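Local coordinates for protein putative methylase (Clostridium difficile, PDB 3LDU) that probably methylates guanine bases of ribosomal RNA, joining an RNA-binding THUMP domain to a Rossmann-type methyltransferase domain that holds GTP in the crystal, at residues Tyr89-Ala94 and Glu141-Phe146. Sequence-based numbering, arbitrary orientation.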
ATOM      1  N   TYR A  89      26.630  -1.430  -6.499  1.00 29.17           N
ATOM      2  CA  TYR A  89      25.220  -1.065  -6.533  1.00 24.17           C
ATOM      3  C   TYR A  89      24.936   0.237  -7.261  1.00 30.80           C
ATOM      4  O   TYR A  89      23.862   0.406  -7.837  1.00 31.09           O
ATOM      5  CB  TYR A  89      24.699  -0.948  -5.109  1.00 27.19           C
ATOM      6  CG  TYR A  89      24.952  -2.191  -4.309  1.00 28.95           C
ATOM      7  CD1 TYR A  89      24.263  -3.363  -4.586  1.00 33.45           C
ATOM      8  CD2 TYR A  89      25.883  -2.200  -3.290  1.00 25.50           C
ATOM      9  CE1 TYR A  89      24.493  -4.504  -3.861  1.00 36.97           C
ATOM     10  CE2 TYR A  89      26.120  -3.334  -2.559  1.00 29.72           C
ATOM     11  CZ  TYR A  89      25.420  -4.483  -2.844  1.00 39.33           C
ATOM     12  OH  TYR A  89      25.660  -5.618  -2.106  1.00 51.65           O
ATOM     13  N   ILE A  90      25.889   1.164  -7.188  1.00 30.94           N
ATOM     14  CA  ILE A  90      25.789   2.472  -7.838  1.00 26.94           C
ATOM     15  C   ILE A  90      26.818   2.536  -8.961  1.00 25.01           C
ATOM     16  O   ILE A  90      28.007   2.568  -8.688  1.00 28.98           O
ATOM     17  CB  ILE A  90      26.093   3.641  -6.842  1.00 24.50           C
ATOM     18  CG1 ILE A  90      25.223   3.539  -5.578  1.00 27.61           C
ATOM     19  CG2 ILE A  90      25.888   4.995  -7.514  1.00 29.26           C
ATOM     20  CD1 ILE A  90      23.777   3.311  -5.863  1.00 46.54           C
ATOM     21  N   PRO A  91      26.357   2.554 -10.219  1.00 25.35           N
ATOM     22  CA  PRO A  91      27.267   2.536 -11.368  1.00 30.34           C
ATOM     23  C   PRO A  91      27.842   3.910 -11.682  1.00 32.29           C
ATOM     24  O   PRO A  91      27.399   4.928 -11.154  1.00 28.91           O
ATOM     25  CB  PRO A  91      26.365   2.075 -12.509  1.00 30.99           C
ATOM     26  CG  PRO A  91      25.021   2.580 -12.133  1.00 27.37           C
ATOM     27  CD  PRO A  91      24.946   2.528 -10.641  1.00 26.54           C
ATOM     28  N   TYR A  92      28.847   3.920 -12.553  1.00 31.84           N
ATOM     29  CA  TYR A  92      29.556   5.131 -12.907  1.00 28.55           C
ATOM     30  C   TYR A  92      28.626   6.238 -13.374  1.00 32.03           C
ATOM     31  O   TYR A  92      27.858   6.057 -14.318  1.00 39.62           O
ATOM     32  CB  TYR A  92      30.563   4.801 -14.016  1.00 32.35           C
ATOM     33  CG  TYR A  92      31.595   5.863 -14.246  1.00 36.06           C
ATOM     34  CD1 TYR A  92      32.494   6.207 -13.244  1.00 41.29           C
ATOM     35  CD2 TYR A  92      31.692   6.509 -15.474  1.00 37.68           C
ATOM     36  CE1 TYR A  92      33.461   7.180 -13.454  1.00 45.29           C
ATOM     37  CE2 TYR A  92      32.663   7.484 -15.696  1.00 38.39           C
ATOM     38  CZ  TYR A  92      33.538   7.812 -14.677  1.00 43.75           C
ATOM     39  OH  TYR A  92      34.501   8.776 -14.880  1.00 50.75           O
ATOM     40  N   GLY A  93      28.698   7.386 -12.709  1.00 32.16           N
ATOM     41  CA  GLY A  93      27.973   8.562 -13.151  1.00 30.01           C
ATOM     42  C   GLY A  93      26.555   8.635 -12.600  1.00 29.99           C
ATOM     43  O   GLY A  93      25.857   9.634 -12.788  1.00 28.27           O
ATOM     44  N   ALA A  94      26.127   7.578 -11.921  1.00 27.19           N
ATOM     45  CA  ALA A  94      24.769   7.539 -11.369  1.00 29.07           C
ATOM     46  C   ALA A  94      24.568   8.568 -10.264  1.00 26.37           C
ATOM     47  O   ALA A  94      25.519   8.959  -9.587  1.00 26.95           O
ATOM     48  CB  ALA A  94      24.417   6.135 -10.857  1.00 24.51           C
ATOM     49  N   GLU A 141      21.323   7.990 -14.190  1.00 28.24           N
ATOM     50  CA  GLU A 141      20.069   7.627 -13.520  1.00 28.10           C
ATOM     51  C   GLU A 141      20.163   7.584 -11.986  1.00 30.26           C
ATOM     52  O   GLU A 141      21.245   7.488 -11.410  1.00 28.64           O
ATOM     53  CB  GLU A 141      19.484   6.323 -14.084  1.00 25.76           C
ATOM     54  CG  GLU A 141      20.109   5.046 -13.560  1.00 24.65           C
ATOM     55  CD  GLU A 141      21.446   4.713 -14.225  1.00 30.58           C
ATOM     56  OE1 GLU A 141      22.021   5.582 -14.919  1.00 35.52           O
ATOM     57  OE2 GLU A 141      21.914   3.569 -14.056  1.00 30.58           O
ATOM     58  N   LYS A 142      19.005   7.657 -11.341  1.00 26.60           N
ATOM     59  CA  LYS A 142      18.910   7.901  -9.899  1.00 23.96           C
ATOM     60  C   LYS A 142      18.701   6.623  -9.075  1.00 24.77           C
ATOM     61  O   LYS A 142      17.866   5.776  -9.416  1.00 24.38           O
ATOM     62  CB  LYS A 142      17.769   8.902  -9.649  1.00 28.17           C
ATOM     63  CG  LYS A 142      17.592   9.379  -8.219  1.00 45.20           C
ATOM     64  CD  LYS A 142      16.450  10.407  -8.149  1.00 54.08           C
ATOM     65  CE  LYS A 142      15.991  10.665  -6.713  1.00 65.03           C
ATOM     66  NZ  LYS A 142      14.688  11.399  -6.624  1.00 65.13           N
ATOM     67  N   TYR A 143      19.488   6.501  -8.003  1.00 22.38           N
ATOM     68  CA  TYR A 143      19.422   5.403  -7.027  1.00 21.19           C
ATOM     69  C   TYR A 143      19.196   6.034  -5.656  1.00 23.07           C
ATOM     70  O   TYR A 143      20.160   6.364  -4.960  1.00 23.70           O
ATOM     71  CB  TYR A 143      20.758   4.630  -7.022  1.00 21.87           C
ATOM     72  CG  TYR A 143      21.020   3.877  -8.306  1.00 24.15           C
ATOM     73  CD1 TYR A 143      20.794   2.507  -8.394  1.00 26.19           C
ATOM     74  CD2 TYR A 143      21.461   4.541  -9.449  1.00 24.15           C
ATOM     75  CE1 TYR A 143      21.029   1.815  -9.592  1.00 25.53           C
ATOM     76  CE2 TYR A 143      21.684   3.867 -10.639  1.00 22.80           C
ATOM     77  CZ  TYR A 143      21.465   2.502 -10.702  1.00 24.43           C
ATOM     78  OH  TYR A 143      21.684   1.832 -11.887  1.00 26.45           O
ATOM     79  N   PRO A 144      17.923   6.229  -5.262  1.00 20.21           N
ATOM     80  CA  PRO A 144      17.660   6.996  -4.043  1.00 18.32           C
ATOM     81  C   PRO A 144      18.002   6.162  -2.823  1.00 23.64           C
ATOM     82  O   PRO A 144      17.521   5.040  -2.693  1.00 24.05           O
ATOM     83  CB  PRO A 144      16.146   7.272  -4.107  1.00 18.09           C
ATOM     84  CG  PRO A 144      15.743   6.949  -5.556  1.00 26.09           C
ATOM     85  CD  PRO A 144      16.683   5.846  -5.956  1.00 22.71           C
ATOM     86  N   ILE A 145      18.829   6.704  -1.941  1.00 20.91           N
ATOM     87  CA  ILE A 145      19.296   5.955  -0.784  1.00 18.73           C
ATOM     88  C   ILE A 145      18.416   6.267   0.425  1.00 23.66           C
ATOM     89  O   ILE A 145      18.146   7.434   0.720  1.00 21.26           O
ATOM     90  CB  ILE A 145      20.766   6.303  -0.468  1.00 20.92           C
ATOM     91  CG1 ILE A 145      21.639   6.178  -1.731  1.00 24.15           C
ATOM     92  CG2 ILE A 145      21.304   5.427   0.659  1.00 19.69           C
ATOM     93  CD1 ILE A 145      21.737   4.760  -2.312  1.00 23.59           C
ATOM     94  N   PHE A 146      17.962   5.218   1.105  1.00 20.66           N
ATOM     95  CA  PHE A 146      17.127   5.374   2.296  1.00 25.13           C
ATOM     96  C   PHE A 146      17.868   4.818   3.512  1.00 23.28           C
ATOM     97  O   PHE A 146      18.447   3.728   3.443  1.00 24.98           O
ATOM     98  CB  PHE A 146      15.807   4.622   2.114  1.00 19.27           C
ATOM     99  CG  PHE A 146      14.744   5.392   1.353  1.00 28.78           C
ATOM    100  CD1 PHE A 146      14.997   5.921   0.086  1.00 25.74           C
ATOM    101  CD2 PHE A 146      13.478   5.563   1.900  1.00 34.07           C
ATOM    102  CE1 PHE A 146      14.002   6.612  -0.606  1.00 24.26           C
ATOM    103  CE2 PHE A 146      12.488   6.252   1.204  1.00 32.03           C
ATOM    104  CZ  PHE A 146      12.752   6.773  -0.044  1.00 31.39           C
TER
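The ring of Y143, just ahead of strand 145-150, packs against the loop between helix 74-82 and strand 98-104, which lies along one side of it. CG of Y143 stands anti to its carbonyl carbon (chi1 -67°), and the ring reaches tip to tip toward P91. CD of P91 sits 3.5 Å from CZ of Y143, and CG of P91 comes to 3.4 Å from Y143 OH. From the far end of the type II turn P91-A94, CB of A94 lies 3.6 Å from Y143 CE2. At the root of the side chain, I90 slides past in the opposite direction and brings CD1 to 3.5 Å from CB of Y143. W233 stacks on the same tyrosine. This is the tight part, with I90, A94 and Y143 all buried.

Packing loosens at the rim, where P91 CG is 3.8 Å from E141 OE2 and both residues are partly exposed; a longer touch of 4.3 Å joins I90 CD1 to I145 CD1. E141, bent at chi2 (-79°), swings its carboxylate round so that OE2 lies in the plane of the Y143 ring, at its edge, and accepts from Y143 OH through its anti lone pair at 2.8 Å. R234 forms a salt bridge with OE1, so each carboxylate oxygen has a partner.

Between the two segments the contact is thus essentially apolar, while R234, which also bonds Y92 O, links them from outside and probably keeps E141 ionised.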